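Local coordinates for capsule biosynthesis protein capD (Bacillus anthracis, PDB 3G9K) that cleaves the poly-gamma-D-glutamate capsule and joins it by an amide bond to the peptidoglycan, also degrading capsule to a lower-molecular-weight form that is released, at residues S15-L20 and M60-L65; I74-G79 and G147-L152; E106-F111 and A164-R169. One frame throughout, in Å; residues are numbered along the deposited sequence. Where two conformers were deposited one is given.

Interaction 1 of 3, residues S15-L20 and M60-L65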
loop_
_atom_site.group_PDB
_atom_site.type_symbol
_atom_site.label_atom_id
_atom_site.label_comp_id
_atom_site.label_asym_id
_atom_site.label_seq_id
_atom_site.Cartn_x
_atom_site.Cartn_y
_atom_site.Cartn_z
ATOM N N SER B 15 1.921 -8.096 5.104
ATOM C CA SER B 15 1.070 -7.244 4.263
ATOM C C SER B 15 1.605 -5.841 4.447
ATOM O O SER B 15 1.552 -5.298 5.574
ATOM C CB SER B 15 -0.366 -7.358 4.731
ATOM O OG SER B 15 -1.267 -6.720 3.874
ATOM N N SER B 16 2.112 -5.248 3.370
ATOM C CA SER B 16 2.811 -3.958 3.491
ATOM C C SER B 16 2.332 -2.978 2.442
ATOM O O SER B 16 2.121 -3.341 1.278
ATOM C CB SER B 16 4.315 -4.162 3.429
ATOM O OG SER B 16 4.990 -2.914 3.384
ATOM N N THR B 17 2.081 -1.742 2.881
ATOM C CA THR B 17 1.871 -0.653 1.920
ATOM C C THR B 17 2.871 0.506 2.077
ATOM O O THR B 17 3.081 1.039 3.147
ATOM C CB THR B 17 0.306 -0.321 1.677
ATOM O OG1 THR B 17 0.045 1.050 1.308
ATOM C CG2 THR B 17 -0.632 -0.895 2.677
ATOM N N ASN B 18 3.559 0.815 0.981
ATOM C CA ASN B 18 4.565 1.847 0.944
ATOM C C ASN B 18 4.123 2.964 0.018
ATOM O O ASN B 18 3.373 2.721 -0.931
ATOM C CB ASN B 18 5.879 1.289 0.435
ATOM C CG ASN B 18 6.459 0.191 1.352
ATOM O OD1 ASN B 18 6.206 0.178 2.553
ATOM N ND2 ASN B 18 7.253 -0.709 0.770
ATOM N N THR B 19 4.575 4.194 0.287
ATOM C CA THR B 19 4.105 5.305 -0.510
ATOM C C THR B 19 5.016 6.532 -0.535
ATOM O O THR B 19 5.890 6.706 0.327
ATOM C CB THR B 19 2.718 5.712 -0.032
ATOM O OG1 THR B 19 2.114 6.583 -0.994
ATOM C CG2 THR B 19 2.805 6.415 1.342
ATOM N N LEU B 20 4.805 7.352 -1.555
ATOM C CA LEU B 20 5.324 8.707 -1.652
ATOM C C LEU B 20 4.207 9.750 -1.483
ATOM O O LEU B 20 4.436 10.909 -1.469
ATOM C CB LEU B 20 5.990 8.956 -2.983
ATOM C CG LEU B 20 7.154 8.115 -3.430
ATOM C CD1 LEU B 20 7.597 8.501 -4.780
ATOM C CD2 LEU B 20 8.253 8.138 -2.457
HETATM N N MSE B 60 -4.244 4.240 4.369
HETATM C CA MSE B 60 -3.593 2.937 4.155
HETATM C C MSE B 60 -3.971 1.954 5.257
HETATM O O MSE B 60 -4.013 2.326 6.433
HETATM C CB MSE B 60 -2.071 3.088 4.087
HETATM C CG MSE B 60 -1.546 3.807 2.833
HETATM SE SE MSE B 60 0.405 3.766 2.804
HETATM C CE MSE B 60 0.838 5.117 4.161
ATOM N N ALA B 61 -4.213 0.720 4.885
ATOM C CA ALA B 61 -4.682 -0.283 5.800
ATOM C C ALA B 61 -4.284 -1.734 5.473
ATOM O O ALA B 61 -5.108 -2.537 5.214
ATOM C CB ALA B 61 -6.140 -0.170 5.956
ATOM N N PRO B 62 -3.003 -2.046 5.535
ATOM C CA PRO B 62 -2.565 -3.438 5.334
ATOM C C PRO B 62 -3.256 -4.302 6.395
ATOM O O PRO B 62 -3.366 -3.882 7.542
ATOM C CB PRO B 62 -1.051 -3.380 5.523
ATOM C CG PRO B 62 -0.815 -2.062 6.294
ATOM C CD PRO B 62 -1.900 -1.148 5.901
ATOM N N THR B 63 -3.735 -5.467 5.971
ATOM C CA THR B 63 -4.670 -6.261 6.740
ATOM C C THR B 63 -4.378 -7.762 6.528
ATOM O O THR B 63 -3.944 -8.182 5.452
ATOM C CB THR B 63 -6.142 -5.875 6.355
ATOM O OG1 THR B 63 -6.380 -4.499 6.686
ATOM C CG2 THR B 63 -7.242 -6.757 7.080
ATOM N N VAL B 64 -4.610 -8.554 7.586
ATOM C CA VAL B 64 -4.554 -10.015 7.528
ATOM C C VAL B 64 -5.826 -10.514 8.225
ATOM O O VAL B 64 -6.235 -9.959 9.235
ATOM C CB VAL B 64 -3.262 -10.570 8.250
ATOM C CG1 VAL B 64 -3.348 -12.059 8.493
ATOM C CG2 VAL B 64 -1.989 -10.207 7.423
ATOM N N LEU B 65 -6.447 -11.522 7.630
ATOM C CA LEU B 65 -7.610 -12.208 8.181
ATOM C C LEU B 65 -7.272 -13.670 8.380
ATOM O O LEU B 65 -6.733 -14.292 7.478
ATOM C CB LEU B 65 -8.760 -12.135 7.191
ATOM C CG LEU B 65 -9.337 -10.734 6.968
ATOM C CD1 LEU B 65 -8.710 -10.056 5.783
ATOM C CD2 LEU B 65 -10.860 -10.796 6.810
#
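Ser-15 OG lies close to two backbone acceptors, O of Thr-63 at 3.4 Å and O of Ile-74; both bonds are weak, and its one proton cannot serve both fully. Ser-15 O comes to 3.2 Å from Pro-62 CB. The two segments run almost antiparallel, and alternate residues Ser-15, Thr-17 and Thr-19 point their CB atoms at 60-65. Thr-17 straddles the boundary between Pro-62 and the selenomethionine Met-60. Thr-17 CG2 presses on Pro-62 CD at 3.5 Å, tight for two carbons, with the side chains crossing at about a right angle. Thr-17 OG1, anti to the backbone N (chi1 151°), sits 3.1 Å from Met-60 SE and has no hydrogen-bond partner although buried. Met-60 bends at its last torsion (chi3 -75°), bringing CE to 3.7 Å from Thr-19 CG2. Thr-19 OG1, on the other branch, is hydrogen-bonded to OG1 of the nucleophile Thr-1 and to Ser-21 N. Residues of both segments pair in an antiparallel ladder with a strand of the other CapD chain, so the sheet runs on across the interface. Strand 13-19 thus meets 60-65 beside the N-terminal threonine, consistent with the antiparallel sheets of the Ntn-hydrolase fold.

Interaction 2 of 3, residues I74-G79 and G147-L152; sequences IGSPGG and GGVQAL. With GLU (glutamic acid), chain F.
Ile-74 and Gly-75 pair with Ala-151 and Gln-150 as neighbouring antiparallel strands of a sheet in this Ntn-hydrolase fold, and past the ladder the chain turns into the glutamate pocket. Gly-75 and Gln-150 form the hydrogen-bonded pair: Gln-150 N gives to Gly-75 O at 3.1 Å (N-H...O angle 165°), and Gly-75 N gives to Gln-150 O at 3.2 Å, less straight, the same angle being 143°. Each of these carbonyls also takes a CA-H...O contact, Gly-75 O from Val-149 and Gln-150 O from Ile-74. In the non-hydrogen-bonded pair, Ile-74 CG1 packs on Ala-151 CB, and it also meets Val-149 CG1 at 3.8 Å, under helix 82-94. Where the ladder ends, the hydroxyl of Ser-76 takes over. Ser-76 OG, anti to the backbone N (chi1 -168°), accepts from Gly-148 N at 3.0 Å and donates to Pro-77 O at 2.8 Å, in the carbonyl plane on a lone pair; one hydroxyl thus links the glycine loop to the turn into the pocket. Val-149 N is satisfied by Asp-166 OD2, and Gly-147 O by Arg-169 NE. On the far side of the turn, the amides of Gly-78 and Gly-79 make weak bonds to glutamate OE1 (3.1 Å from Gly-78 N) and OXT (2.9 Å from Gly-79 N). Paired glycine amides form the oxyanion hole in related gamma-glutamyltranspeptidases, and these two are probably its counterpart, although here they bond the ligand's two carboxylates, not one oxygen. Between loop and pocket the Pro-77 ring lies against Gly-148, its CD 3.1 Å from Gly-148 O.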
loop_
_atom_site.group_PDB
_atom_site.type_symbol
_atom_site.label_atom_id
_atom_site.label_comp_id
_atom_site.label_asym_id
_atom_site.label_seq_id
_atom_site.Cartn_x
_atom_site.Cartn_y
_atom_site.Cartn_z
ATOM N N ILE B 74 -4.060 -8.900 2.535
ATOM C CA ILE B 74 -4.733 -8.060 1.553
ATOM C C ILE B 74 -4.427 -6.597 1.852
ATOM O O ILE B 74 -4.207 -6.194 3.014
ATOM C CB ILE B 74 -6.291 -8.351 1.477
ATOM C CG1 ILE B 74 -6.992 -7.693 0.308
ATOM C CG2 ILE B 74 -7.024 -7.922 2.845
ATOM C CD1 ILE B 74 -8.350 -8.272 -0.022
ATOM N N GLY B 75 -4.460 -5.793 0.791
ATOM C CA GLY B 75 -4.346 -4.351 0.916
ATOM C C GLY B 75 -4.472 -3.699 -0.428
ATOM O O GLY B 75 -4.571 -4.389 -1.451
ATOM N N SER B 76 -4.411 -2.364 -0.424
ATOM C CA SER B 76 -4.581 -1.564 -1.649
ATOM C C SER B 76 -4.039 -0.162 -1.510
ATOM O O SER B 76 -4.176 0.424 -0.461
ATOM C CB SER B 76 -6.063 -1.428 -1.997
ATOM O OG SER B 76 -6.236 -0.894 -3.324
ATOM N N PRO B 77 -3.522 0.410 -2.607
ATOM C CA PRO B 77 -3.393 1.834 -2.709
ATOM C C PRO B 77 -4.760 2.507 -2.988
ATOM O O PRO B 77 -5.800 1.831 -3.022
ATOM C CB PRO B 77 -2.432 1.987 -3.879
ATOM C CG PRO B 77 -2.782 0.840 -4.751
ATOM C CD PRO B 77 -3.038 -0.259 -3.825
ATOM N N GLY B 78 -4.770 3.830 -3.128
ATOM C CA GLY B 78 -6.021 4.567 -3.380
ATOM C C GLY B 78 -6.407 5.653 -2.379
ATOM O O GLY B 78 -7.541 6.077 -2.364
ATOM N N GLY B 79 -5.460 6.120 -1.563
ATOM C CA GLY B 79 -5.667 7.324 -0.747
ATOM C C GLY B 79 -6.874 7.236 0.147
ATOM O O GLY B 79 -7.126 6.199 0.749
ATOM N N GLY B 147 -7.928 2.069 -7.184
ATOM C CA GLY B 147 -6.985 1.311 -6.334
ATOM C C GLY B 147 -6.179 0.256 -7.051
ATOM O O GLY B 147 -5.959 0.349 -8.233
ATOM N N GLY B 148 -5.771 -0.767 -6.308
ATOM C CA GLY B 148 -4.836 -1.795 -6.799
ATOM C C GLY B 148 -4.693 -2.886 -5.769
ATOM O O GLY B 148 -3.617 -3.004 -5.114
ATOM N N VAL B 149 -5.755 -3.662 -5.614
ATOM C CA VAL B 149 -5.866 -4.645 -4.519
ATOM C C VAL B 149 -4.941 -5.829 -4.836
ATOM O O VAL B 149 -4.989 -6.395 -5.932
ATOM C CB VAL B 149 -7.316 -5.133 -4.314
ATOM C CG1 VAL B 149 -7.388 -6.241 -3.214
ATOM C CG2 VAL B 149 -8.289 -3.942 -3.996
ATOM N N GLN B 150 -4.098 -6.184 -3.874
ATOM C CA GLN B 150 -3.197 -7.322 -3.962
ATOM C C GLN B 150 -3.446 -8.196 -2.750
ATOM O O GLN B 150 -3.560 -7.681 -1.652
ATOM C CB GLN B 150 -1.746 -6.857 -3.922
ATOM C CG GLN B 150 -1.436 -5.934 -4.989
ATOM C CD GLN B 150 -1.286 -6.593 -6.354
ATOM O OE1 GLN B 150 -0.891 -7.784 -6.512
ATOM N NE2 GLN B 150 -1.575 -5.821 -7.347
ATOM N N ALA B 151 -3.481 -9.505 -2.957
ATOM C CA ALA B 151 -3.823 -10.439 -1.884
ATOM C C ALA B 151 -3.145 -11.816 -2.101
ATOM O O ALA B 151 -2.793 -12.190 -3.242
ATOM C CB ALA B 151 -5.323 -10.623 -1.852
ATOM N N LEU B 152 -2.911 -12.518 -1.001
ATOM C CA LEU B 152 -2.646 -13.974 -1.027
ATOM C C LEU B 152 -3.617 -14.635 -0.076
ATOM O O LEU B 152 -4.034 -14.038 0.905
ATOM C CB LEU B 152 -1.186 -14.309 -0.656
ATOM C CG LEU B 152 -0.085 -13.832 -1.587
ATOM C CD1 LEU B 152 1.276 -14.083 -0.864
ATOM C CD2 LEU B 152 -0.086 -14.498 -2.977
HETATM N N GLU F . -3.576 9.584 -3.110
HETATM C CA GLU F . -3.090 8.242 -3.400
HETATM C C GLU F . -2.328 7.622 -2.210
HETATM O O GLU F . -1.397 8.253 -1.711
HETATM C CB GLU F . -2.193 8.331 -4.636
HETATM C CG GLU F . -1.226 7.177 -4.823
HETATM C CD GLU F . -1.891 5.879 -5.195
HETATM O OE1 GLU F . -3.104 5.716 -4.949
HETATM O OE2 GLU F . -1.153 5.019 -5.713
HETATM O OXT GLU F . -2.588 6.500 -1.717
#

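Interaction 3 of 3, residues E106-F111 and A164-R169; sequences EYRFTF and AGDGRR. With GLU (glutamic acid), chain F.
Arg-108 crosses to the loop 164-169 to meet Asp-166 and Arg-168. From CB, which points toward that loop, Arg-108 CG stands anti to the carbonyl carbon (chi1 -69°) and comes within 4.0 Å of Arg-168 NH2. The chain then runs extended; CD and NE approach Arg-168 NH2 and CZ, while Val-149, Ile-85 and Ile-89 also touch the side chain. Arg-108 CZ lies over the face of the Arg-168 guanidinium, the two groups flat on each other, centres 3.6 Å apart and planes 12° apart. At the tip both terminal nitrogens grip one carboxylate oxygen: Arg-108 NH1 reaches Asp-166 OD2 at 2.9 Å on its syn lone pair, and Arg-108 NH2 reaches the same OD2 at 3.0 Å from above the carboxylate plane. The Arg-108 guanidinium and the Asp-166 carboxylate stand 81° apart. OD2 takes the Val-149 amide as well, and Arg-108 NH1 is also hydrogen-bonded to Phe-146 O. The other oxygen, Asp-166 OD1, serves Arg-168 twice, from opposite faces of its plane: NH1 makes a salt bridge at 2.8 Å, and the backbone N of Arg-168 closes an Asx turn at 3.1 Å. Arg-168 NH2 adds a weak bond to Glu-106 O, just past helix 100-105, and its NE is paired with Glu-119. Arg-169 NH1 binds glutamate OE2 at 2.6 Å in one of its two modelled conformers. Arg-108 NH2 and Arg-168 NH1 lie only 3.3 Å apart, two like-charged donors; their repulsion is probably offset by Asp-166 and Glu-119, consistent with a salt-bridge network that steadies the loop bearing Arg-169.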
loop_
_atom_site.group_PDB
_atom_site.type_symbol
_atom_site.label_atom_id
_atom_site.label_comp_id
_atom_site.label_asym_id
_atom_site.label_seq_id
_atom_site.Cartn_x
_atom_site.Cartn_y
_atom_site.Cartn_z
ATOM N N GLU B 106 -14.220 -6.772 -10.683
ATOM C CA GLU B 106 -15.532 -6.140 -10.814
ATOM C C GLU B 106 -15.306 -4.633 -10.791
ATOM O O GLU B 106 -14.463 -4.154 -10.045
ATOM C CB GLU B 106 -16.433 -6.519 -9.638
ATOM C CG GLU B 106 -17.912 -6.249 -9.855
ATOM C CD GLU B 106 -18.856 -6.922 -8.844
ATOM O OE1 GLU B 106 -18.432 -7.546 -7.855
ATOM O OE2 GLU B 106 -20.086 -6.817 -9.067
ATOM N N TYR B 107 -16.109 -3.891 -11.551
ATOM C CA TYR B 107 -16.026 -2.430 -11.540
ATOM C C TYR B 107 -16.425 -1.874 -10.166
ATOM O O TYR B 107 -17.265 -2.432 -9.472
ATOM C CB TYR B 107 -16.937 -1.850 -12.639
ATOM C CG TYR B 107 -16.496 -2.211 -14.041
ATOM C CD1 TYR B 107 -15.225 -1.866 -14.491
ATOM C CD2 TYR B 107 -17.354 -2.881 -14.925
ATOM C CE1 TYR B 107 -14.819 -2.171 -15.747
ATOM C CE2 TYR B 107 -16.950 -3.178 -16.205
ATOM C CZ TYR B 107 -15.680 -2.828 -16.609
ATOM O OH TYR B 107 -15.240 -3.116 -17.893
ATOM N N ARG B 108 -15.824 -0.756 -9.798
ATOM C CA ARG B 108 -15.941 -0.242 -8.453
ATOM C C ARG B 108 -16.668 1.103 -8.402
ATOM O O ARG B 108 -16.857 1.759 -9.440
ATOM C CB ARG B 108 -14.546 -0.097 -7.857
ATOM C CG ARG B 108 -13.880 -1.442 -7.605
ATOM C CD ARG B 108 -12.428 -1.318 -7.244
ATOM N NE ARG B 108 -11.837 -2.651 -7.205
ATOM C CZ ARG B 108 -10.532 -2.915 -7.202
ATOM N NH1 ARG B 108 -9.645 -1.937 -7.111
ATOM N NH2 ARG B 108 -10.136 -4.191 -7.248
ATOM N N PHE B 109 -17.045 1.483 -7.184
ATOM C CA PHE B 109 -17.595 2.811 -6.888
ATOM C C PHE B 109 -17.115 3.296 -5.532
ATOM O O PHE B 109 -16.912 2.497 -4.610
ATOM C CB PHE B 109 -19.128 2.768 -6.876
ATOM C CG PHE B 109 -19.692 1.814 -5.863
ATOM C CD1 PHE B 109 -19.970 0.502 -6.217
ATOM C CD2 PHE B 109 -19.928 2.213 -4.572
ATOM C CE1 PHE B 109 -20.477 -0.387 -5.290
ATOM C CE2 PHE B 109 -20.424 1.335 -3.633
ATOM C CZ PHE B 109 -20.708 0.029 -3.994
ATOM N N THR B 110 -16.969 4.609 -5.404
ATOM C CA THR B 110 -16.663 5.242 -4.115
ATOM C C THR B 110 -17.492 6.517 -3.960
ATOM O O THR B 110 -18.028 7.022 -4.930
ATOM C CB THR B 110 -15.165 5.630 -3.993
ATOM O OG1 THR B 110 -14.845 6.636 -4.960
ATOM C CG2 THR B 110 -14.261 4.396 -4.222
ATOM N N PHE B 111 -17.543 7.043 -2.743
ATOM C CA PHE B 111 -18.331 8.233 -2.436
ATOM C C PHE B 111 -17.476 9.342 -1.851
ATOM O O PHE B 111 -16.568 9.088 -1.065
ATOM C CB PHE B 111 -19.443 7.863 -1.481
ATOM C CG PHE B 111 -20.435 6.930 -2.081
ATOM C CD1 PHE B 111 -20.295 5.557 -1.932
ATOM C CD2 PHE B 111 -21.478 7.414 -2.847
ATOM C CE1 PHE B 111 -21.204 4.692 -2.503
ATOM C CE2 PHE B 111 -22.383 6.551 -3.412
ATOM C CZ PHE B 111 -22.239 5.182 -3.234
ATOM N N ALA B 164 -4.365 -12.986 -5.717
ATOM C CA ALA B 164 -5.037 -12.127 -6.663
ATOM C C ALA B 164 -4.230 -10.868 -6.827
ATOM O O ALA B 164 -3.562 -10.427 -5.901
ATOM C CB ALA B 164 -6.437 -11.799 -6.198
ATOM N N GLY B 165 -4.276 -10.319 -8.032
ATOM C CA GLY B 165 -3.613 -9.061 -8.334
ATOM C C GLY B 165 -4.600 -8.166 -9.079
ATOM O O GLY B 165 -5.508 -8.649 -9.750
ATOM N N ASP B 166 -4.396 -6.869 -9.020
ATOM C CA ASP B 166 -5.310 -5.930 -9.653
ATOM C C ASP B 166 -4.746 -5.454 -11.007
ATOM O O ASP B 166 -3.795 -4.709 -11.046
ATOM C CB ASP B 166 -5.506 -4.750 -8.711
ATOM C CG ASP B 166 -6.781 -3.989 -8.967
ATOM O OD1 ASP B 166 -7.188 -3.829 -10.143
ATOM O OD2 ASP B 166 -7.345 -3.500 -7.965
ATOM N N GLY B 167 -5.407 -5.844 -12.086
ATOM C CA GLY B 167 -5.059 -5.369 -13.441
ATOM C C GLY B 167 -5.023 -3.859 -13.622
ATOM O O GLY B 167 -4.328 -3.342 -14.495
ATOM N N ARG B 168 -5.729 -3.122 -12.768
ATOM C CA ARG B 168 -5.613 -1.669 -12.816
ATOM C C ARG B 168 -4.187 -1.156 -12.667
ATOM O O ARG B 168 -3.908 -0.085 -13.147
ATOM C CB ARG B 168 -6.512 -1.002 -11.777
ATOM C CG ARG B 168 -7.987 -1.310 -11.965
ATOM C CD ARG B 168 -8.760 -1.015 -10.686
ATOM N NE ARG B 168 -10.176 -1.304 -10.825
ATOM C CZ ARG B 168 -10.691 -2.535 -10.748
ATOM N NH1 ARG B 168 -9.905 -3.574 -10.498
ATOM N NH2 ARG B 168 -11.987 -2.728 -10.876
ATOM N N ARG B 169 -3.318 -1.923 -11.993
ATOM C CA ARG B 169 -1.915 -1.586 -11.685
ATOM C C ARG B 169 -0.948 -2.624 -12.265
ATOM O O ARG B 169 0.232 -2.642 -11.905
ATOM C CB ARG B 169 -1.692 -1.592 -10.161
ATOM C CG ARG B 169 -2.566 -0.645 -9.367
ATOM C CD ARG B 169 -1.907 0.699 -9.011
ATOM N NE ARG B 169 -2.919 1.607 -8.465
ATOM C CZ ARG B 169 -2.684 2.689 -7.725
ATOM N NH1 ARG B 169 -1.440 3.051 -7.401
ATOM N NH2 ARG B 169 -3.711 3.398 -7.296
HETATM N N GLU F . -3.576 9.584 -3.110
HETATM C CA GLU F . -3.090 8.242 -3.400
HETATM C C GLU F . -2.328 7.622 -2.210
HETATM O O GLU F . -1.397 8.253 -1.711
HETATM C CB GLU F . -2.193 8.331 -4.636
HETATM C CG GLU F . -1.226 7.177 -4.823
HETATM C CD GLU F . -1.891 5.879 -5.195
HETATM O OE1 GLU F . -3.104 5.716 -4.949
HETATM O OE2 GLU F . -1.153 5.019 -5.713
HETATM O OXT GLU F . -2.588 6.500 -1.717
#

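Interactions 1 and 2 are wholly buried and touch through the sheet, where strands 63-67 and 70-75 are neighbours and Thr-63 O meets Ile-74 N. Interaction 3 is only partly buried, and its centre lies about 16 Å from that of interaction 1. Chemistry follows place: side chains pack with little hydrogen bonding in interaction 1, backbone pairing and a serine hydroxyl prevail in interaction 2, and interaction 3 is mainly ionic, with stacked guanidiniums. The last two meet where Ala-151 O reaches Ala-164 N, and Asp-166 serves both contacts. All three border the glutamate site, through Thr-19, the Pro-77 to Gly-79 turn and Arg-169 respectively.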